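Local coordinates for protein tryptophane-5-halogenase (Microbispora sp. ATCC PTA-5024, PDB 5UAO) that probably uses FAD to install chlorine on carbon 5 of a tryptophan during biosynthesis of the lanthipeptide NAI-107, at residues A[277-282]-A[314-319]; A[305-310]-A[320-325]; A[262-267]-A[293-298]. All coordinates share one frame; numbering follows the deposited sequence.

Contact 1. Residues A[277-282]-A[314-319]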
loop_
_atom_site.group_PDB
_atom_site.type_symbol
_atom_site.label_atom_id
_atom_site.label_comp_id
_atom_site.label_asym_id
_atom_site.label_seq_id
_atom_site.Cartn_x
_atom_site.Cartn_y
_atom_site.Cartn_z
ATOM N N THR A 277 -31.290 1.654 -4.954
ATOM C CA THR A 277 -32.495 2.061 -4.228
ATOM C C THR A 277 -32.747 1.102 -3.070
ATOM O O THR A 277 -32.879 -0.111 -3.296
ATOM C CB THR A 277 -33.697 2.025 -5.224
ATOM O OG1 THR A 277 -33.488 2.972 -6.295
ATOM C CG2 THR A 277 -34.972 2.355 -4.613
ATOM N N THR A 278 -32.938 1.633 -1.886
ATOM C CA THR A 278 -33.189 0.788 -0.711
ATOM C C THR A 278 -34.603 0.173 -0.864
ATOM O O THR A 278 -35.522 0.872 -1.276
ATOM C CB THR A 278 -33.123 1.599 0.545
ATOM O OG1 THR A 278 -31.825 2.179 0.721
ATOM C CG2 THR A 278 -33.353 0.736 1.822
ATOM N N MET A 279 -34.732 -1.121 -0.531
ATOM C CA MET A 279 -35.928 -1.897 -0.676
ATOM C C MET A 279 -36.163 -2.560 0.704
ATOM O O MET A 279 -35.358 -2.391 1.628
ATOM C CB MET A 279 -35.761 -2.981 -1.753
ATOM C CG MET A 279 -35.448 -2.479 -3.189
ATOM S SD MET A 279 -36.887 -1.634 -3.879
ATOM C CE MET A 279 -37.767 -3.038 -4.520
ATOM N N ASN A 280 -37.288 -3.227 0.857
ATOM C CA ASN A 280 -37.663 -3.710 2.206
ATOM C C ASN A 280 -36.730 -4.786 2.747
ATOM O O ASN A 280 -36.513 -4.887 3.958
ATOM C CB ASN A 280 -39.110 -4.223 2.204
ATOM C CG ASN A 280 -40.146 -3.092 2.014
ATOM O OD1 ASN A 280 -39.883 -1.959 2.334
ATOM N ND2 ASN A 280 -41.342 -3.443 1.523
ATOM N N ALA A 281 -36.214 -5.605 1.846
ATOM C CA ALA A 281 -35.337 -6.725 2.228
ATOM C C ALA A 281 -34.047 -6.746 1.403
ATOM O O ALA A 281 -33.504 -7.838 1.118
ATOM C CB ALA A 281 -36.111 -7.996 2.011
ATOM N N GLY A 282 -33.491 -5.561 1.085
ATOM C CA GLY A 282 -32.302 -5.461 0.234
ATOM C C GLY A 282 -32.345 -4.177 -0.556
ATOM O O GLY A 282 -32.709 -3.130 0.006
ATOM N N ALA A 314 -42.347 -4.627 -8.466
ATOM C CA ALA A 314 -43.417 -4.075 -9.292
ATOM C C ALA A 314 -44.210 -2.972 -8.583
ATOM O O ALA A 314 -44.646 -2.021 -9.222
ATOM C CB ALA A 314 -44.324 -5.172 -9.843
ATOM N N ARG A 315 -44.352 -3.020 -7.259
ATOM C CA ARG A 315 -44.897 -1.860 -6.600
ATOM C C ARG A 315 -44.006 -0.647 -6.716
ATOM O O ARG A 315 -44.506 0.476 -6.926
ATOM C CB ARG A 315 -45.230 -2.128 -5.115
ATOM C CG ARG A 315 -46.466 -3.037 -4.940
ATOM C CD ARG A 315 -46.940 -3.124 -3.465
ATOM N NE ARG A 315 -45.907 -3.653 -2.551
ATOM C CZ ARG A 315 -45.658 -4.963 -2.364
ATOM N NH1 ARG A 315 -46.357 -5.868 -2.997
ATOM N NH2 ARG A 315 -44.727 -5.373 -1.507
ATOM N N ARG A 316 -42.693 -0.841 -6.497
ATOM C CA ARG A 316 -41.791 0.271 -6.412
ATOM C C ARG A 316 -41.483 0.862 -7.831
ATOM O O ARG A 316 -41.198 2.045 -7.954
ATOM C CB ARG A 316 -40.499 -0.148 -5.686
ATOM C CG ARG A 316 -39.484 0.954 -5.559
ATOM C CD ARG A 316 -39.932 2.085 -4.626
ATOM N NE ARG A 316 -38.922 3.144 -4.578
ATOM C CZ ARG A 316 -38.615 3.969 -5.598
ATOM N NH1 ARG A 316 -39.213 3.887 -6.795
ATOM N NH2 ARG A 316 -37.686 4.913 -5.434
ATOM N N PHE A 317 -41.518 0.004 -8.840
ATOM C CA PHE A 317 -41.112 0.319 -10.223
ATOM C C PHE A 317 -42.210 -0.196 -11.176
ATOM O O PHE A 317 -42.004 -1.129 -11.966
ATOM C CB PHE A 317 -39.792 -0.329 -10.569
ATOM C CG PHE A 317 -38.651 0.113 -9.708
ATOM C CD1 PHE A 317 -38.022 1.334 -9.914
ATOM C CD2 PHE A 317 -38.216 -0.676 -8.638
ATOM C CE1 PHE A 317 -36.947 1.769 -9.115
ATOM C CE2 PHE A 317 -37.104 -0.252 -7.854
ATOM C CZ PHE A 317 -36.488 0.967 -8.099
ATOM N N PRO A 318 -43.365 0.458 -11.148
ATOM C CA PRO A 318 -44.528 -0.055 -11.892
ATOM C C PRO A 318 -44.240 -0.154 -13.356
ATOM O O PRO A 318 -43.649 0.748 -13.944
ATOM C CB PRO A 318 -45.593 1.021 -11.639
ATOM C CG PRO A 318 -45.220 1.607 -10.331
ATOM C CD PRO A 318 -43.710 1.710 -10.430
ATOM N N GLY A 319 -44.586 -1.288 -13.911
ATOM C CA GLY A 319 -44.332 -1.605 -15.316
ATOM C C GLY A 319 -43.171 -2.517 -15.535
ATOM O O GLY A 319 -42.906 -2.906 -16.653
#
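Thr277 and Met279, near the end of a sheet strand, meet Arg316 and Phe317 where helix 306-316 gives out, and no hydrogen bond spans the two segments. The apolar contacts come first. Met279 lays its sulfur against the aliphatic part of Arg316, with SD 4.0 Å from Arg316 CG, and its terminal methyl CE lies 4.1 Å from Arg316 CB. The thioether chain is bent at chi2 and chi3 (-69° and -85°), which swings its end across to the helix although the CB does not aim there. The same SD comes within 4.2 Å of CE2 of the Phe317 ring. Arg316 CG lies over one face of that ring, toward the rim. A long, flexible, apolar methionine suits a place where it must fit both an arginine stem and an aromatic ring.

In the fold, this is a helix end packed on a mixed beta-sheet of the tryptophan halogenase chain. Phe317 is the first residue to leave helical geometry, and its ring dips toward the sheet, also touching Leu295 and Cys284.

The remaining contacts gather round Thr277. Its OG1 reaches the edge of the Phe317 ring near the ring plane, 4.0 Å from CZ. Its methyl CG2, anti to the backbone N, lies 3.8 Å from Arg316 NH2. The polar partner is a third residue: Glu108 takes a hydrogen bond from Thr277 OG1 through OE1 and a salt bridge from Arg316 NH2 through OE2. Threonine suits this spot because one branch serves the carboxylate while the other rests against the guanidinium that the same carboxylate holds.

Contact 2. Residues A[305-310]-A[320-325]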
loop_
_atom_site.group_PDB
_atom_site.type_symbol
_atom_site.label_atom_id
_atom_site.label_comp_id
_atom_site.label_asym_id
_atom_site.label_seq_id
_atom_site.Cartn_x
_atom_site.Cartn_y
_atom_site.Cartn_z
ATOM N N ASP A 305 -39.750 -14.088 0.374
ATOM C CA ASP A 305 -39.863 -15.096 -0.677
ATOM C C ASP A 305 -39.636 -14.402 -2.048
ATOM O O ASP A 305 -40.052 -13.243 -2.214
ATOM C CB ASP A 305 -41.282 -15.726 -0.581
ATOM C CG ASP A 305 -41.605 -16.691 -1.746
ATOM O OD1 ASP A 305 -42.124 -16.246 -2.828
ATOM O OD2 ASP A 305 -41.351 -17.903 -1.575
ATOM N N PRO A 306 -39.053 -15.107 -3.040
ATOM C CA PRO A 306 -38.813 -14.496 -4.328
ATOM C C PRO A 306 -40.029 -13.889 -5.041
ATOM O O PRO A 306 -39.891 -12.841 -5.685
ATOM C CB PRO A 306 -38.224 -15.645 -5.166
ATOM C CG PRO A 306 -37.598 -16.529 -4.208
ATOM C CD PRO A 306 -38.434 -16.445 -2.976
ATOM N N ASP A 307 -41.175 -14.560 -4.997
ATOM C CA ASP A 307 -42.415 -13.994 -5.552
ATOM C C ASP A 307 -42.857 -12.712 -4.833
ATOM O O ASP A 307 -43.351 -11.777 -5.497
ATOM C CB ASP A 307 -43.588 -14.995 -5.543
ATOM C CG ASP A 307 -43.315 -16.227 -6.357
ATOM O OD1 ASP A 307 -42.868 -16.088 -7.508
ATOM O OD2 ASP A 307 -43.581 -17.350 -5.860
ATOM N N ASP A 308 -42.708 -12.658 -3.522
ATOM C CA ASP A 308 -42.992 -11.426 -2.791
ATOM C C ASP A 308 -41.973 -10.337 -3.159
ATOM O O ASP A 308 -42.334 -9.178 -3.270
ATOM C CB ASP A 308 -43.028 -11.671 -1.310
ATOM C CG ASP A 308 -44.241 -12.549 -0.877
ATOM O OD1 ASP A 308 -45.211 -12.702 -1.675
ATOM O OD2 ASP A 308 -44.236 -13.027 0.280
ATOM N N ALA A 309 -40.730 -10.711 -3.427
ATOM C CA ALA A 309 -39.724 -9.720 -3.894
ATOM C C ALA A 309 -40.073 -9.159 -5.243
ATOM O O ALA A 309 -40.052 -7.950 -5.433
ATOM C CB ALA A 309 -38.349 -10.352 -3.992
ATOM N N ALA A 310 -40.442 -10.036 -6.169
ATOM C CA ALA A 310 -40.933 -9.598 -7.460
ATOM C C ALA A 310 -42.172 -8.704 -7.340
ATOM O O ALA A 310 -42.235 -7.667 -8.022
ATOM C CB ALA A 310 -41.156 -10.768 -8.383
ATOM N N VAL A 320 -42.413 -2.820 -14.466
ATOM C CA VAL A 320 -41.144 -3.551 -14.630
ATOM C C VAL A 320 -41.513 -4.976 -15.050
ATOM O O VAL A 320 -42.489 -5.506 -14.578
ATOM C CB VAL A 320 -40.307 -3.537 -13.326
ATOM C CG1 VAL A 320 -40.995 -4.310 -12.193
ATOM C CG2 VAL A 320 -38.901 -4.078 -13.560
ATOM N N THR A 321 -40.790 -5.573 -15.970
ATOM C CA THR A 321 -41.010 -7.002 -16.209
ATOM C C THR A 321 -40.327 -7.886 -15.172
ATOM O O THR A 321 -39.548 -7.451 -14.300
ATOM C CB THR A 321 -40.448 -7.384 -17.522
ATOM O OG1 THR A 321 -39.004 -7.315 -17.427
ATOM C CG2 THR A 321 -40.985 -6.381 -18.565
ATOM N N ARG A 322 -40.610 -9.156 -15.245
ATOM C CA ARG A 322 -39.964 -10.117 -14.350
ATOM C C ARG A 322 -39.293 -11.112 -15.243
ATOM O O ARG A 322 -39.968 -11.884 -15.883
ATOM C CB ARG A 322 -41.043 -10.791 -13.468
ATOM C CG ARG A 322 -40.589 -12.031 -12.682
ATOM C CD ARG A 322 -41.655 -12.423 -11.655
ATOM N NE ARG A 322 -41.495 -13.762 -11.037
ATOM C CZ ARG A 322 -40.556 -14.121 -10.152
ATOM N NH1 ARG A 322 -39.617 -13.273 -9.783
ATOM N NH2 ARG A 322 -40.529 -15.349 -9.648
ATOM N N GLU A 323 -37.972 -11.089 -15.299
ATOM C CA GLU A 323 -37.240 -11.879 -16.273
ATOM C C GLU A 323 -36.609 -13.110 -15.698
ATOM O O GLU A 323 -36.682 -14.180 -16.316
ATOM C CB GLU A 323 -36.138 -11.055 -16.998
ATOM N N ALA A 324 -35.884 -12.958 -14.590
ATOM C CA ALA A 324 -35.030 -14.054 -14.076
ATOM C C ALA A 324 -34.862 -13.945 -12.557
ATOM O O ALA A 324 -34.976 -12.860 -11.978
ATOM C CB ALA A 324 -33.684 -14.050 -14.765
ATOM N N LEU A 325 -34.657 -15.083 -11.915
ATOM C CA LEU A 325 -34.208 -15.151 -10.524
ATOM C C LEU A 325 -32.757 -15.703 -10.542
ATOM O O LEU A 325 -32.506 -16.767 -11.096
ATOM C CB LEU A 325 -35.071 -16.102 -9.730
ATOM C CG LEU A 325 -34.620 -16.396 -8.289
ATOM C CD1 LEU A 325 -34.787 -15.198 -7.369
ATOM C CD2 LEU A 325 -35.474 -17.570 -7.825
#
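Asp307, which faces Arg322 across the contact, has its backbone N held by Asp305 OD1 at 2.9 Å, with an N-H...O angle of 133°. This is an N-cap: the side chain of Asp305, the residue just before helix 306-316, closes off an amide of the first turn, and the donor meets OD1 from above the carboxylate plane. Proline suits the position after the cap, since the first turn asks no N-H of it, while aspartates here probably also gain from the partial positive charge of the helix start.

The helix start packs beside the entry to strand 324-327, an edge strand of its sheet within this chain, where Glu323 and Ala324 both face Thr261 in a classic beta bulge. Arg322 spans from the strand side to the helix, its chain extended from CG to NE with CG anti to the backbone N (chi1 168°). There NH2 lies 3.3 Å from Asp307 OD1 in a salt bridge; OD1 stands far off the plane of the guanidinium, so charge, not a directed bond, ties them. The two flat groups are turned 74° apart. Along the way Arg322 CD passes 3.7 Å from the methyl CB of Ala310, a residue small enough to let the arginine lie close over the helix. NH1 is buried here without a hydrogen-bonding partner in the model, but the side chain is poorly ordered, so its exact placement is doubtful.

A second, purely apolar touch joins Leu325 to Pro306. Leu325, which also touches Val260 and Phe299, sets its methyl CD1 4.1 Å from Pro306 CB.

Contact 3. Residues A[262-267]-A[293-298]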
loop_
_atom_site.group_PDB
_atom_site.type_symbol
_atom_site.label_atom_id
_atom_site.label_comp_id
_atom_site.label_asym_id
_atom_site.label_seq_id
_atom_site.Cartn_x
_atom_site.Cartn_y
_atom_site.Cartn_z
ATOM N N GLY A 262 -35.407 -7.576 -14.094
ATOM C CA GLY A 262 -36.451 -7.206 -15.038
ATOM C C GLY A 262 -36.060 -5.942 -15.800
ATOM O O GLY A 262 -34.994 -5.409 -15.553
ATOM N N THR A 263 -36.893 -5.485 -16.754
ATOM C CA THR A 263 -36.607 -4.236 -17.501
ATOM C C THR A 263 -37.784 -3.299 -17.370
ATOM O O THR A 263 -38.934 -3.753 -17.217
ATOM C CB THR A 263 -36.312 -4.490 -19.023
ATOM O OG1 THR A 263 -37.489 -4.982 -19.648
ATOM C CG2 THR A 263 -35.176 -5.534 -19.249
ATOM N N LEU A 264 -37.507 -2.020 -17.497
ATOM C CA LEU A 264 -38.490 -0.955 -17.371
ATOM C C LEU A 264 -38.225 0.126 -18.458
ATOM O O LEU A 264 -37.097 0.576 -18.648
ATOM C CB LEU A 264 -38.306 -0.301 -16.017
ATOM C CG LEU A 264 -39.334 0.766 -15.559
ATOM C CD1 LEU A 264 -40.757 0.215 -15.403
ATOM C CD2 LEU A 264 -38.875 1.436 -14.276
ATOM N N ALA A 265 -39.251 0.529 -19.160
ATOM C CA ALA A 265 -39.116 1.527 -20.198
ATOM C C ALA A 265 -38.657 2.831 -19.629
ATOM O O ALA A 265 -39.054 3.172 -18.533
ATOM C CB ALA A 265 -40.455 1.724 -20.897
ATOM N N HIS A 266 -37.854 3.587 -20.373
ATOM C CA HIS A 266 -37.381 4.912 -19.875
ATOM C C HIS A 266 -37.700 6.117 -20.804
ATOM O O HIS A 266 -37.272 7.234 -20.536
ATOM C CB HIS A 266 -35.854 4.907 -19.593
ATOM C CG HIS A 266 -35.000 4.384 -20.708
ATOM N ND1 HIS A 266 -35.348 4.509 -22.031
ATOM C CD2 HIS A 266 -33.808 3.732 -20.700
ATOM C CE1 HIS A 266 -34.429 3.934 -22.794
ATOM N NE2 HIS A 266 -33.477 3.471 -22.011
ATOM N N GLY A 267 -38.420 5.876 -21.891
ATOM C CA GLY A 267 -38.773 6.923 -22.839
ATOM C C GLY A 267 -37.616 7.378 -23.748
ATOM O O GLY A 267 -37.775 8.363 -24.481
ATOM N N ASP A 293 -34.308 0.556 -19.116
ATOM C CA ASP A 293 -33.652 0.415 -17.821
ATOM C C ASP A 293 -33.652 -1.076 -17.440
ATOM O O ASP A 293 -34.679 -1.751 -17.524
ATOM C CB ASP A 293 -34.316 1.243 -16.768
ATOM C CG ASP A 293 -33.952 2.720 -16.836
ATOM O OD1 ASP A 293 -32.900 3.088 -17.377
ATOM O OD2 ASP A 293 -34.649 3.530 -16.204
ATOM N N HIS A 294 -32.460 -1.582 -17.058
ATOM C CA HIS A 294 -32.296 -2.929 -16.530
ATOM C C HIS A 294 -32.255 -2.851 -14.984
ATOM O O HIS A 294 -31.477 -2.113 -14.381
ATOM C CB HIS A 294 -31.066 -3.569 -17.050
ATOM C CG HIS A 294 -31.122 -3.895 -18.495
ATOM N ND1 HIS A 294 -30.174 -4.684 -19.101
ATOM C CD2 HIS A 294 -32.019 -3.581 -19.458
ATOM C CE1 HIS A 294 -30.513 -4.898 -20.365
ATOM N NE2 HIS A 294 -31.566 -4.149 -20.625
ATOM N N LEU A 295 -33.129 -3.612 -14.355
ATOM C CA LEU A 295 -33.278 -3.547 -12.918
ATOM C C LEU A 295 -32.978 -4.905 -12.269
ATOM O O LEU A 295 -33.178 -5.961 -12.867
ATOM C CB LEU A 295 -34.708 -3.097 -12.581
ATOM C CG LEU A 295 -34.923 -1.605 -12.542
ATOM C CD1 LEU A 295 -34.881 -0.963 -13.893
ATOM C CD2 LEU A 295 -36.302 -1.350 -11.969
ATOM N N GLY A 296 -32.580 -4.852 -10.994
ATOM C CA GLY A 296 -32.455 -6.055 -10.192
ATOM C C GLY A 296 -32.604 -5.801 -8.705
ATOM O O GLY A 296 -31.878 -4.995 -8.117
ATOM N N TYR A 297 -33.564 -6.487 -8.117
ATOM C CA TYR A 297 -33.782 -6.453 -6.673
ATOM C C TYR A 297 -32.987 -7.578 -6.030
ATOM O O TYR A 297 -33.289 -8.765 -6.150
ATOM C CB TYR A 297 -35.265 -6.603 -6.390
ATOM C CG TYR A 297 -35.690 -6.583 -4.977
ATOM C CD1 TYR A 297 -34.813 -6.274 -3.936
ATOM C CD2 TYR A 297 -37.050 -6.753 -4.659
ATOM C CE1 TYR A 297 -35.257 -6.236 -2.625
ATOM C CE2 TYR A 297 -37.481 -6.679 -3.363
ATOM C CZ TYR A 297 -36.604 -6.380 -2.367
ATOM O OH TYR A 297 -37.053 -6.313 -1.062
ATOM N N VAL A 298 -31.900 -7.143 -5.429
ATOM C CA VAL A 298 -31.019 -7.969 -4.640
ATOM C C VAL A 298 -31.600 -8.057 -3.225
ATOM O O VAL A 298 -31.792 -7.048 -2.544
ATOM C CB VAL A 298 -29.589 -7.301 -4.592
ATOM C CG1 VAL A 298 -28.678 -7.977 -3.571
ATOM C CG2 VAL A 298 -28.910 -7.371 -5.963
#
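Strands 262-264 and 293-298 pair antiparallel, though their short axes, 4.7 Å apart at closest approach, diverge from it at 137°, a marked twist. Gly262 with Leu295 and Leu264 with Asp293 are hydrogen-bonded pairs, each closed by two N-H...O bonds. Leu295 N gives to Gly262 O at 2.9 Å, and Leu264 N gives to Asp293 O at 2.8 Å. Thr263 and His294 form the non-hydrogen-bonded pair between them; here Thr263 CA approaches Asp293 O at 3.1 Å in a CA-H...O contact.

These strands are neighbours in the mixed sheet of the halogenase chain. Thr263 and His294 project together from one face, alongside each other, with Thr263 CG2 3.7 Å from His294 CD2. The ND1 of that imidazole is hydrogen-bonded to Glu72, and the His294 side chain is about 9 Å from the bound FAD. On the other face Leu264 CB meets Leu295 CD1 at 4.1 Å; branched, apolar leucines suit this part of it, where Leu295 also packs on Phe317 and Met313, while Asp293 shares the face at its end.

Past the strand end, His266 turns its ring edge to Asp293. Its CG sits between the backbone N and the carbonyl carbon (chi1 51°), which brings the ring to the carboxylate: CD2 is 3.5 Å from Asp293 OD1, in the ring plane, with the two planes 84° apart. His266 NE2 bonds to Thr289 O. Replacing Asp293 with an alanine would probably leave Lys271, which salt-bridges to OD2, without its anionic mate and would remove the group against which the His266 ring edge rests.

In the fold
All three contacts involve one mixed sheet, and each uses a different chemistry. Contact 3 joins two neighbouring strands of it by backbone hydrogen bonds and is, like contact 1, partly buried; contact 2 is a surface contact with no buried residue touching. Contacts 1 and 2 share helix 306-316, one at its end and the other at its start, and contact 2 relies on a loose charge pair and a little apolar packing where contact 1 relies on a thioether, a ring and a carboxylate outside its segments. The three are joined directly: Tyr297 OH of contact 3 probably bonds to Ala281 N of contact 1, and Thr321 OG1 of contact 2 to Thr263 N of contact 3.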